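Local coordinates for glycoside hydrolase family protein (Novosphingobium sp. PP1Y, PDB 6Q2F) that probably hydrolyses alpha-L-rhamnosidic bonds, releasing L-rhamnose from its glycosides, and binds a sodium ion, at residues Q521-Y526 and R554-D559; R529-A534 and D547-D552; T987-W992 and Y1031-R1036; L1049-V1054 and L1090-A1095. One frame throughout, in Å; residues are numbered along the deposited sequence.

Interaction 1: residues Q521-Y526 and R554-D559; sequences QRLRGY and RRTLAD
The tight part of this contact is the guanidinium of Arg-524, a buried residue whose chain bends at chi2 (-83°) and again at chi3 (78°) so that its tip swings across to the helix of 554-559. There both terminal nitrogens close on one oxygen in a salt bridge: NH1 lies 2.8 Å from Asp-559 OD2 and comes from above the carboxylate plane, while NH2, at 2.9 Å from Asp-559 OD2, meets it nearly along the C-O axis. NH1 also donates to Thr-556 OG1 at 3.0 Å, and that hydroxyl is held by the carbonyl of Asp-552 too. Arg-555 CG sits over one face of the guanidinium, 3.5 Å from Arg-524 NH1, and Leu-523 CB lies over the other, so the group is sandwiched, each covering carbon lying toward its rim. Helix 516-524 is thereby fastened to helix 543-575, which belongs to the crossover between two neighbouring strands of the parallel beta/alpha barrel. An alanine at Arg-524 would remove both bonds to Asp-559, and would probably leave that carboxylate poorly compensated and the helix end less firmly held. Packing is looser beside partly exposed Leu-523, whose CD1 touches Asp-559 CB at 3.7 Å and Thr-556 CG2 at 4.0 Å. Arg-555 NE lies 3.7 Å from Arg-524 NH2, like charges that Asp-559 and Glu-740, the salt-bridge partner of Arg-555, would help to offset.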
# COMPACT_ATOMS: atom_id res chain seq x y z
N GLN A 521 -22.04 -13.81 15.05
CA GLN A 521 -23.29 -14.48 14.74
C GLN A 521 -23.95 -13.88 13.50
O GLN A 521 -24.42 -14.61 12.62
CB GLN A 521 -24.24 -14.38 15.94
CG GLN A 521 -25.62 -14.89 15.64
CD GLN A 521 -25.68 -16.39 15.70
OE1 GLN A 521 -25.27 -16.99 16.69
NE2 GLN A 521 -26.18 -17.01 14.65
N ARG A 522 -23.98 -12.55 13.41
CA ARG A 522 -24.68 -11.94 12.29
C ARG A 522 -23.93 -12.17 10.98
O ARG A 522 -24.55 -12.37 9.93
CB ARG A 522 -24.87 -10.44 12.54
CG ARG A 522 -25.13 -9.60 11.25
CD ARG A 522 -25.18 -8.10 11.55
NE ARG A 522 -23.85 -7.51 11.75
CZ ARG A 522 -23.06 -7.08 10.77
NH1 ARG A 522 -23.45 -7.17 9.50
NH2 ARG A 522 -21.86 -6.56 11.05
N LEU A 523 -22.59 -12.17 11.02
CA LEU A 523 -21.82 -12.26 9.79
C LEU A 523 -21.50 -13.69 9.38
O LEU A 523 -21.39 -13.96 8.19
CB LEU A 523 -20.50 -11.46 9.91
CG LEU A 523 -20.59 -9.93 9.93
CD1 LEU A 523 -19.33 -9.28 10.54
CD2 LEU A 523 -20.78 -9.41 8.51
N ARG A 524 -21.30 -14.60 10.34
CA ARG A 524 -20.93 -15.97 10.01
C ARG A 524 -22.10 -16.94 10.14
O ARG A 524 -21.99 -18.08 9.67
CB ARG A 524 -19.79 -16.45 10.91
CG ARG A 524 -18.60 -15.46 11.01
CD ARG A 524 -17.65 -15.62 9.84
NE ARG A 524 -18.14 -15.00 8.61
CZ ARG A 524 -17.90 -13.73 8.28
NH1 ARG A 524 -17.20 -12.96 9.11
NH2 ARG A 524 -18.36 -13.23 7.12
N GLY A 525 -23.18 -16.55 10.81
CA GLY A 525 -24.36 -17.39 10.89
C GLY A 525 -24.37 -18.44 11.98
O GLY A 525 -25.25 -19.30 11.96
N TYR A 526 -23.41 -18.44 12.91
CA TYR A 526 -23.45 -19.38 14.02
C TYR A 526 -22.81 -18.76 15.25
O TYR A 526 -22.10 -17.76 15.17
CB TYR A 526 -22.76 -20.72 13.68
CG TYR A 526 -21.25 -20.68 13.41
CD1 TYR A 526 -20.75 -20.28 12.18
CD2 TYR A 526 -20.33 -21.09 14.39
CE1 TYR A 526 -19.36 -20.25 11.92
CE2 TYR A 526 -18.94 -21.08 14.14
CZ TYR A 526 -18.47 -20.66 12.91
OH TYR A 526 -17.10 -20.65 12.67
N ARG A 554 -11.16 -14.56 12.33
CA ARG A 554 -10.35 -13.58 11.62
C ARG A 554 -11.17 -12.86 10.57
O ARG A 554 -11.01 -11.65 10.38
CB ARG A 554 -9.13 -14.26 10.98
CG ARG A 554 -8.11 -14.80 12.00
CD ARG A 554 -6.80 -15.16 11.32
NE ARG A 554 -7.04 -16.05 10.19
CZ ARG A 554 -7.20 -17.37 10.30
NH1 ARG A 554 -7.13 -17.96 11.49
NH2 ARG A 554 -7.42 -18.09 9.22
N ARG A 555 -12.08 -13.58 9.91
CA ARG A 555 -12.86 -12.94 8.85
C ARG A 555 -13.83 -11.93 9.43
O ARG A 555 -14.10 -10.88 8.81
CB ARG A 555 -13.59 -14.01 8.04
CG ARG A 555 -14.44 -13.43 6.93
CD ARG A 555 -14.72 -14.46 5.86
NE ARG A 555 -15.56 -13.93 4.80
CZ ARG A 555 -15.77 -14.54 3.63
NH1 ARG A 555 -15.16 -15.69 3.39
NH2 ARG A 555 -16.55 -13.98 2.72
N THR A 556 -14.36 -12.20 10.61
CA THR A 556 -15.25 -11.22 11.23
C THR A 556 -14.50 -9.95 11.58
O THR A 556 -15.02 -8.84 11.41
CB THR A 556 -15.89 -11.85 12.46
OG1 THR A 556 -16.64 -13.01 12.06
CG2 THR A 556 -16.82 -10.86 13.15
N LEU A 557 -13.27 -10.08 12.07
CA LEU A 557 -12.48 -8.89 12.37
C LEU A 557 -12.23 -8.09 11.10
O LEU A 557 -12.38 -6.86 11.08
CB LEU A 557 -11.15 -9.30 13.03
CG LEU A 557 -11.19 -10.04 14.37
CD1 LEU A 557 -9.83 -10.59 14.74
CD2 LEU A 557 -11.67 -9.07 15.46
N ALA A 558 -11.87 -8.78 10.01
CA ALA A 558 -11.66 -8.10 8.73
C ALA A 558 -12.94 -7.42 8.27
O ALA A 558 -12.89 -6.27 7.80
CB ALA A 558 -11.16 -9.09 7.68
N ASP A 559 -14.09 -8.08 8.42
CA ASP A 559 -15.36 -7.47 8.04
C ASP A 559 -15.62 -6.20 8.84
O ASP A 559 -16.09 -5.19 8.31
CB ASP A 559 -16.52 -8.45 8.26
CG ASP A 559 -16.56 -9.59 7.23
OD1 ASP A 559 -15.99 -9.44 6.11
OD2 ASP A 559 -17.17 -10.64 7.55

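Interaction 2: residues R529-A534 and D547-D552; sequences RPWLPA and DRFLYD
Asp-552 OD2 is gripped twice, by hydrogen bonds with the hydroxyl of Tyr-526 and the backbone N of Asn-830; one turn earlier on the same helix, Phe-549 makes a contact with 529-534 that is carried mainly by carbon atoms. Phe-549 has CG anti to its backbone N (chi1 161°), which carries the ring out from the helix and under Trp-531. The CB of that tryptophan stands almost on the ring normal, a CH-pi contact 3.3 Å from the centroid of the Phe-549 ring. The indole itself continues past the phenylalanine rather than over it: the planes are near parallel, at 25°, but slid apart, so the two rings barely overlap. Segment 529-534 is the linker between helix 516-524 and helix 543-575, and it passes across the early part of the latter. Its carbonyl Trp-531 O accepts from Ala-534 N at 2.9 Å, and Phe-549 CE2 packs against the same oxygen at 3.3 Å. An alanine at Phe-549 would remove the ring under Trp-531 CB and would probably loosen the packing of the linker on the helix. Small Ala-534 lets the helix come near, its CB lying 4.1 Å from both Phe-549 CD2 and Leu-550 CD2. More loosely, Leu-532 CD2 approaches Phe-549 CZ at 4.3 Å; Leu-532 also packs on Leu-517 and Leu-212.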
# COMPACT_ATOMS: atom_id res chain seq x y z
N ARG A 529 -19.56 -18.80 20.76
CA ARG A 529 -19.26 -19.10 22.16
C ARG A 529 -18.66 -20.48 22.39
O ARG A 529 -17.66 -20.57 23.11
CB ARG A 529 -20.52 -18.90 23.01
CG ARG A 529 -20.60 -17.48 23.58
CD ARG A 529 -22.03 -16.93 23.59
NE ARG A 529 -22.81 -17.38 24.73
CZ ARG A 529 -23.89 -18.16 24.64
NH1 ARG A 529 -24.33 -18.56 23.46
NH2 ARG A 529 -24.54 -18.52 25.75
N PRO A 530 -19.19 -21.57 21.83
CA PRO A 530 -18.57 -22.88 22.10
C PRO A 530 -17.17 -23.00 21.53
O PRO A 530 -16.41 -23.89 21.96
CB PRO A 530 -19.54 -23.87 21.43
CG PRO A 530 -20.83 -23.13 21.28
CD PRO A 530 -20.39 -21.71 21.00
N TRP A 531 -16.80 -22.14 20.59
CA TRP A 531 -15.52 -22.21 19.91
C TRP A 531 -14.47 -21.28 20.50
O TRP A 531 -13.28 -21.47 20.23
CB TRP A 531 -15.70 -21.92 18.42
CG TRP A 531 -16.65 -22.89 17.79
CD1 TRP A 531 -18.00 -22.75 17.65
CD2 TRP A 531 -16.32 -24.18 17.24
NE1 TRP A 531 -18.53 -23.86 17.04
CE2 TRP A 531 -17.52 -24.75 16.78
CE3 TRP A 531 -15.12 -24.89 17.08
CZ2 TRP A 531 -17.57 -26.01 16.17
CZ3 TRP A 531 -15.16 -26.13 16.48
CH2 TRP A 531 -16.38 -26.68 16.03
N LEU A 532 -14.87 -20.31 21.32
CA LEU A 532 -13.91 -19.38 21.92
C LEU A 532 -12.68 -20.06 22.53
O LEU A 532 -11.59 -19.48 22.42
CB LEU A 532 -14.60 -18.51 22.98
CG LEU A 532 -15.73 -17.63 22.44
CD1 LEU A 532 -16.31 -16.77 23.55
CD2 LEU A 532 -15.25 -16.76 21.29
N PRO A 533 -12.77 -21.24 23.16
CA PRO A 533 -11.54 -21.82 23.73
C PRO A 533 -10.43 -22.03 22.72
O PRO A 533 -9.26 -22.03 23.11
CB PRO A 533 -12.03 -23.15 24.33
CG PRO A 533 -13.45 -22.90 24.65
CD PRO A 533 -13.95 -22.05 23.52
N ALA A 534 -10.77 -22.20 21.44
CA ALA A 534 -9.75 -22.30 20.40
C ALA A 534 -8.89 -21.05 20.33
O ALA A 534 -7.71 -21.13 19.98
CB ALA A 534 -10.41 -22.57 19.05
N ASP A 547 -9.72 -24.82 13.10
CA ASP A 547 -9.06 -23.97 12.12
C ASP A 547 -10.09 -23.17 11.31
O ASP A 547 -9.85 -22.01 10.98
CB ASP A 547 -8.19 -24.81 11.19
CG ASP A 547 -6.91 -25.25 11.85
OD1 ASP A 547 -6.56 -24.69 12.91
OD2 ASP A 547 -6.23 -26.15 11.31
N ARG A 548 -11.24 -23.78 10.99
CA ARG A 548 -12.26 -23.04 10.27
C ARG A 548 -12.94 -22.02 11.18
O ARG A 548 -13.25 -20.91 10.73
CB ARG A 548 -13.29 -23.99 9.66
CG ARG A 548 -12.73 -24.76 8.49
CD ARG A 548 -13.71 -25.79 7.99
NE ARG A 548 -13.11 -26.55 6.91
CZ ARG A 548 -13.75 -27.44 6.17
NH1 ARG A 548 -15.04 -27.70 6.37
NH2 ARG A 548 -13.09 -28.06 5.21
N PHE A 549 -13.14 -22.36 12.45
CA PHE A 549 -13.67 -21.34 13.35
C PHE A 549 -12.73 -20.15 13.42
O PHE A 549 -13.17 -19.00 13.38
CB PHE A 549 -13.91 -21.87 14.75
CG PHE A 549 -14.00 -20.76 15.76
CD1 PHE A 549 -15.09 -19.90 15.75
CD2 PHE A 549 -12.98 -20.53 16.66
CE1 PHE A 549 -15.18 -18.86 16.66
CE2 PHE A 549 -13.07 -19.49 17.57
CZ PHE A 549 -14.17 -18.65 17.57
N LEU A 550 -11.43 -20.41 13.56
CA LEU A 550 -10.49 -19.30 13.67
C LEU A 550 -10.47 -18.48 12.39
O LEU A 550 -10.47 -17.24 12.46
CB LEU A 550 -9.10 -19.84 14.04
CG LEU A 550 -9.14 -20.55 15.40
CD1 LEU A 550 -7.92 -21.44 15.66
CD2 LEU A 550 -9.33 -19.55 16.54
N TYR A 551 -10.51 -19.14 11.23
CA TYR A 551 -10.71 -18.42 9.96
C TYR A 551 -11.94 -17.52 10.03
O TYR A 551 -11.88 -16.34 9.65
CB TYR A 551 -10.85 -19.42 8.80
CG TYR A 551 -11.30 -18.77 7.50
CD1 TYR A 551 -12.64 -18.62 7.19
CD2 TYR A 551 -10.37 -18.28 6.58
CE1 TYR A 551 -13.06 -18.01 6.01
CE2 TYR A 551 -10.77 -17.67 5.38
CZ TYR A 551 -12.12 -17.53 5.12
OH TYR A 551 -12.55 -16.93 3.94
N ASP A 552 -13.07 -18.07 10.49
CA ASP A 552 -14.30 -17.29 10.62
C ASP A 552 -14.12 -16.13 11.59
O ASP A 552 -14.69 -15.05 11.40
CB ASP A 552 -15.45 -18.19 11.09
CG ASP A 552 -15.95 -19.12 9.99
OD1 ASP A 552 -15.73 -18.78 8.80
OD2 ASP A 552 -16.56 -20.17 10.31

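Interaction 3: residues T987-W992 and Y1031-R1036; sequences TLDGAW and YSRNFR
With CG anti to its backbone N (chi1 -165°) and the chain extended from CG to NE, Arg-1033 reaches from its strand across the loop 987-992; Trp-992, whose CG stands beside its own N (chi1 -66°), lays its indole along that path. Arg-1033 CD rests over the centre of the six-membered ring, a CH-pi contact 3.6 Å from the centroid of Trp-992. Beyond it the guanidinium is turned steeply to the indole, and NH2 donates in its own plane to Asp-989 O at 2.7 Å, nearly straight at 167°. A long flexible cation suits this place: its methylenes cover an aromatic face while its tip ties down a loop carbonyl. Leu-988 CB lies over one guanidinium face. The loop, which opens with an inverse gamma turn centred on Leu-988, joins strand 983-987 of one sheet to strand 992-996 of the other in a beta sandwich, consistent with the galactose-binding-like fold. Gly-990 follows with positive phi, where a CB would strike the carbonyl of Asp-989. Trp-992 NE1 bonds weakly to Leu-988 O at 3.3 Å, and Trp-992 CE3 lies 3.8 Å from Tyr-1031 CB. On the inner side, Leu-988 CD2 packs 4.0 Å from Phe-1035 CB, beside Leu-1090 and Leu-1138.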
# COMPACT_ATOMS: atom_id res chain seq x y z
N THR A 987 24.37 23.18 -36.38
CA THR A 987 24.72 22.94 -34.99
C THR A 987 25.03 24.29 -34.36
O THR A 987 25.87 25.04 -34.87
CB THR A 987 25.92 22.00 -34.87
OG1 THR A 987 25.55 20.68 -35.28
CG2 THR A 987 26.42 21.96 -33.42
N LEU A 988 24.37 24.62 -33.27
CA LEU A 988 24.64 25.88 -32.63
C LEU A 988 25.82 25.72 -31.71
O LEU A 988 25.68 25.68 -30.52
CB LEU A 988 23.44 26.37 -31.87
CG LEU A 988 22.21 26.54 -32.73
CD1 LEU A 988 21.18 27.35 -32.01
CD2 LEU A 988 22.53 27.19 -34.04
N ASP A 989 26.99 25.62 -32.30
CA ASP A 989 28.25 25.50 -31.62
C ASP A 989 28.71 26.93 -31.46
O ASP A 989 27.92 27.83 -31.65
CB ASP A 989 29.25 24.71 -32.45
CG ASP A 989 29.40 25.26 -33.85
OD1 ASP A 989 28.77 26.25 -34.17
OD2 ASP A 989 30.15 24.69 -34.62
N GLY A 990 29.96 27.15 -31.12
CA GLY A 990 30.42 28.50 -30.94
C GLY A 990 30.19 29.00 -29.54
O GLY A 990 29.99 28.23 -28.64
N ALA A 991 30.23 30.31 -29.40
CA ALA A 991 30.18 30.96 -28.09
C ALA A 991 28.75 31.11 -27.57
O ALA A 991 27.83 31.41 -28.32
CB ALA A 991 30.85 32.33 -28.14
N TRP A 992 28.59 30.93 -26.26
CA TRP A 992 27.34 31.21 -25.58
C TRP A 992 27.58 32.13 -24.40
O TRP A 992 28.60 32.01 -23.71
CB TRP A 992 26.66 29.93 -25.08
CG TRP A 992 26.20 28.99 -26.12
CD1 TRP A 992 26.97 28.21 -26.94
CD2 TRP A 992 24.84 28.68 -26.44
NE1 TRP A 992 26.17 27.45 -27.76
CE2 TRP A 992 24.85 27.72 -27.47
CE3 TRP A 992 23.61 29.14 -25.96
CZ2 TRP A 992 23.69 27.20 -28.02
CZ3 TRP A 992 22.46 28.63 -26.51
CH2 TRP A 992 22.51 27.67 -27.53
N TYR A 1031 21.30 30.57 -20.70
CA TYR A 1031 22.18 30.58 -21.86
C TYR A 1031 21.60 31.46 -22.95
O TYR A 1031 20.40 31.42 -23.22
CB TYR A 1031 22.40 29.16 -22.39
CG TYR A 1031 23.22 28.24 -21.53
CD1 TYR A 1031 22.70 27.70 -20.34
CD2 TYR A 1031 24.49 27.84 -21.92
CE1 TYR A 1031 23.45 26.83 -19.56
CE2 TYR A 1031 25.24 26.96 -21.15
CZ TYR A 1031 24.71 26.45 -19.97
OH TYR A 1031 25.44 25.58 -19.20
N SER A 1032 22.48 32.20 -23.62
CA SER A 1032 22.11 33.31 -24.49
C SER A 1032 22.96 33.24 -25.74
O SER A 1032 24.16 32.96 -25.66
CB SER A 1032 22.33 34.66 -23.80
OG SER A 1032 22.03 35.75 -24.65
N ARG A 1033 22.35 33.54 -26.89
CA ARG A 1033 22.99 33.39 -28.19
C ARG A 1033 22.01 33.89 -29.25
O ARG A 1033 20.80 33.93 -29.02
CB ARG A 1033 23.34 31.92 -28.44
CG ARG A 1033 24.31 31.64 -29.55
CD ARG A 1033 24.23 30.16 -29.89
NE ARG A 1033 25.28 29.72 -30.81
CZ ARG A 1033 25.32 30.05 -32.10
NH1 ARG A 1033 24.39 30.85 -32.60
NH2 ARG A 1033 26.29 29.59 -32.87
N ASN A 1034 22.56 34.25 -30.41
CA ASN A 1034 21.79 34.47 -31.63
C ASN A 1034 22.04 33.34 -32.61
O ASN A 1034 23.02 32.59 -32.50
CB ASN A 1034 22.17 35.80 -32.30
CG ASN A 1034 21.75 36.99 -31.48
OD1 ASN A 1034 20.63 37.04 -30.97
ND2 ASN A 1034 22.65 37.95 -31.31
N PHE A 1035 21.14 33.21 -33.59
CA PHE A 1035 21.29 32.21 -34.63
C PHE A 1035 20.46 32.61 -35.84
O PHE A 1035 19.44 33.29 -35.71
CB PHE A 1035 20.90 30.81 -34.12
CG PHE A 1035 19.43 30.62 -33.84
CD1 PHE A 1035 18.87 31.08 -32.66
CD2 PHE A 1035 18.64 29.94 -34.74
CE1 PHE A 1035 17.52 30.87 -32.39
CE2 PHE A 1035 17.28 29.71 -34.47
CZ PHE A 1035 16.72 30.19 -33.30
N ARG A 1036 20.93 32.20 -37.02
CA ARG A 1036 20.32 32.59 -38.28
C ARG A 1036 19.39 31.50 -38.80
O ARG A 1036 19.68 30.30 -38.67
CB ARG A 1036 21.38 32.92 -39.35
CG ARG A 1036 20.84 32.89 -40.80
CD ARG A 1036 21.56 33.86 -41.79
NE ARG A 1036 22.39 33.19 -42.79
CZ ARG A 1036 22.19 33.20 -44.11
NH1 ARG A 1036 21.17 33.84 -44.67
NH2 ARG A 1036 23.04 32.57 -44.89

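Interaction 4: residues L1049-V1054 and L1090-A1095; sequences LDLGRV and LEIRVA
Leu-1051 points its CD2 methyl straight at the CD1 of Ile-1092, and the two side chains meet tip to tip with Leu-1051 CD2 and Ile-1092 CD1 3.7 Å apart, the closest approach of the contact. The isoleucine holds CG1 anti to its carbonyl carbon (chi1 -57°) and CD1 extended beyond it (chi2 -175°), which spends its whole length on reaching across. A second tip-to-tip pair stands alongside: Leu-1049 CD2 touches Leu-1090 CD1 at 4.0 Å, and lies more loosely, at 4.5 Å, from Ile-1092 CD1. Both of these leucines have CG anti to the backbone N. The strands belong to different sheets, 1047-1055 to a four-stranded one and 1086-1095 to a six-stranded one, and the contact is the face-to-face packing of a beta sandwich, as expected of a galactose-binding-like domain. The gap narrows along it: CA atoms are 10.5 Å apart at Leu-1049 and Leu-1090, where long side chains fill the space, but 7.6 Å at Val-1054 and Val-1094, where short branched ones suffice. That last pair crosses obliquely, with Val-1054 CG1 and Val-1094 CG1 4.1 Å apart. Two residues lie between Leu-1051 and Val-1054 but one between Ile-1092 and Val-1094, because the first strand is interrupted. At the interruption Asp-1050 OD1 accepts from Gly-1052 N at 2.9 Å, an Asx turn, and Gly-1052 takes up the positive phi. Val-1060 and Ala-1058 of the adjoining strand 1057-1062 pack against the same leucines.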
# COMPACT_ATOMS: atom_id res chain seq x y z
N LEU A 1049 14.35 22.41 -32.42
CA LEU A 1049 15.58 22.68 -31.69
C LEU A 1049 15.86 21.48 -30.80
O LEU A 1049 15.08 21.17 -29.89
CB LEU A 1049 15.43 23.95 -30.84
CG LEU A 1049 16.65 24.35 -30.02
CD1 LEU A 1049 17.71 24.96 -30.92
CD2 LEU A 1049 16.26 25.34 -28.94
N ASP A 1050 16.96 20.79 -31.06
CA ASP A 1050 17.36 19.65 -30.24
C ASP A 1050 18.52 20.09 -29.36
O ASP A 1050 19.55 20.54 -29.87
CB ASP A 1050 17.76 18.46 -31.10
CG ASP A 1050 17.89 17.19 -30.29
OD1 ASP A 1050 18.73 17.17 -29.36
OD2 ASP A 1050 17.14 16.23 -30.55
N LEU A 1051 18.35 19.97 -28.05
CA LEU A 1051 19.33 20.47 -27.09
C LEU A 1051 20.42 19.47 -26.74
O LEU A 1051 21.35 19.82 -26.02
CB LEU A 1051 18.66 20.91 -25.80
CG LEU A 1051 17.62 22.01 -25.89
CD1 LEU A 1051 17.12 22.32 -24.50
CD2 LEU A 1051 18.22 23.26 -26.54
N GLY A 1052 20.32 18.23 -27.21
CA GLY A 1052 21.30 17.23 -26.80
C GLY A 1052 21.17 16.92 -25.32
O GLY A 1052 20.07 16.83 -24.77
N ARG A 1053 22.30 16.74 -24.65
CA ARG A 1053 22.29 16.46 -23.23
C ARG A 1053 21.99 17.74 -22.47
O ARG A 1053 22.58 18.79 -22.75
CB ARG A 1053 23.62 15.86 -22.79
CG ARG A 1053 23.89 14.46 -23.33
CD ARG A 1053 25.14 13.88 -22.69
NE ARG A 1053 26.04 13.29 -23.68
CZ ARG A 1053 26.33 11.99 -23.77
NH1 ARG A 1053 25.81 11.13 -22.91
NH2 ARG A 1053 27.15 11.56 -24.73
N VAL A 1054 21.10 17.65 -21.50
CA VAL A 1054 20.68 18.77 -20.68
C VAL A 1054 20.61 18.33 -19.23
O VAL A 1054 20.01 17.35 -18.94
CB VAL A 1054 19.30 19.28 -21.07
CG1 VAL A 1054 18.83 20.37 -20.14
CG2 VAL A 1054 19.25 19.76 -22.48
N LEU A 1090 18.03 33.61 -28.92
CA LEU A 1090 17.82 32.32 -28.27
C LEU A 1090 18.21 32.48 -26.82
O LEU A 1090 19.32 32.94 -26.52
CB LEU A 1090 18.65 31.22 -28.94
CG LEU A 1090 18.59 29.81 -28.35
CD1 LEU A 1090 17.16 29.25 -28.40
CD2 LEU A 1090 19.51 28.88 -29.14
N GLU A 1091 17.31 32.13 -25.91
CA GLU A 1091 17.58 32.12 -24.48
C GLU A 1091 17.08 30.81 -23.91
O GLU A 1091 15.94 30.42 -24.18
CB GLU A 1091 16.90 33.28 -23.74
CG GLU A 1091 16.94 34.62 -24.44
CD GLU A 1091 16.29 35.70 -23.59
OE1 GLU A 1091 16.56 35.73 -22.36
OE2 GLU A 1091 15.49 36.49 -24.14
N ILE A 1092 17.94 30.13 -23.16
CA ILE A 1092 17.66 28.79 -22.67
C ILE A 1092 17.94 28.80 -21.17
O ILE A 1092 19.09 28.95 -20.75
CB ILE A 1092 18.51 27.73 -23.37
CG1 ILE A 1092 18.27 27.81 -24.89
CG2 ILE A 1092 18.19 26.36 -22.80
CD1 ILE A 1092 18.97 26.73 -25.68
N ARG A 1093 16.89 28.64 -20.37
CA ARG A 1093 17.03 28.67 -18.92
C ARG A 1093 17.12 27.22 -18.46
O ARG A 1093 16.13 26.47 -18.54
CB ARG A 1093 15.86 29.42 -18.29
CG ARG A 1093 15.97 30.94 -18.47
CD ARG A 1093 14.67 31.68 -18.17
NE ARG A 1093 14.22 31.47 -16.80
CZ ARG A 1093 13.18 30.71 -16.47
NH1 ARG A 1093 12.47 30.08 -17.40
NH2 ARG A 1093 12.85 30.60 -15.19
N VAL A 1094 18.31 26.81 -18.04
CA VAL A 1094 18.55 25.44 -17.60
C VAL A 1094 18.57 25.40 -16.08
O VAL A 1094 19.31 26.16 -15.44
CB VAL A 1094 19.86 24.86 -18.15
CG1 VAL A 1094 20.01 23.42 -17.67
CG2 VAL A 1094 19.88 24.94 -19.67
N ALA A 1095 17.77 24.51 -15.51
CA ALA A 1095 17.73 24.25 -14.08
C ALA A 1095 18.32 22.87 -13.82
O ALA A 1095 18.08 21.93 -14.59
CB ALA A 1095 16.29 24.31 -13.55

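In the fold
The four contacts form two pairs at opposite sides of the chain's centre. Interactions 1 and 2 lie in the rhamnosidase family region, their centres 11 Å apart; both use helix 543-575, and interaction 2 is nested within the loop that interaction 1 closes, and a tyrosine of the first contact reaches the helix of the second. Interactions 3 and 4 come later in the chain, one after the other, also 11 Å apart, and are stitched together by backbone bonds between neighbouring strands 1028-1037 and 1086-1095. Between the pairs, centres are 62 to 79 Å apart and nothing touches. One pair thus packs a crossover of the barrel, the other the interior of a C-terminal beta sandwich and a loop joining its two sheets.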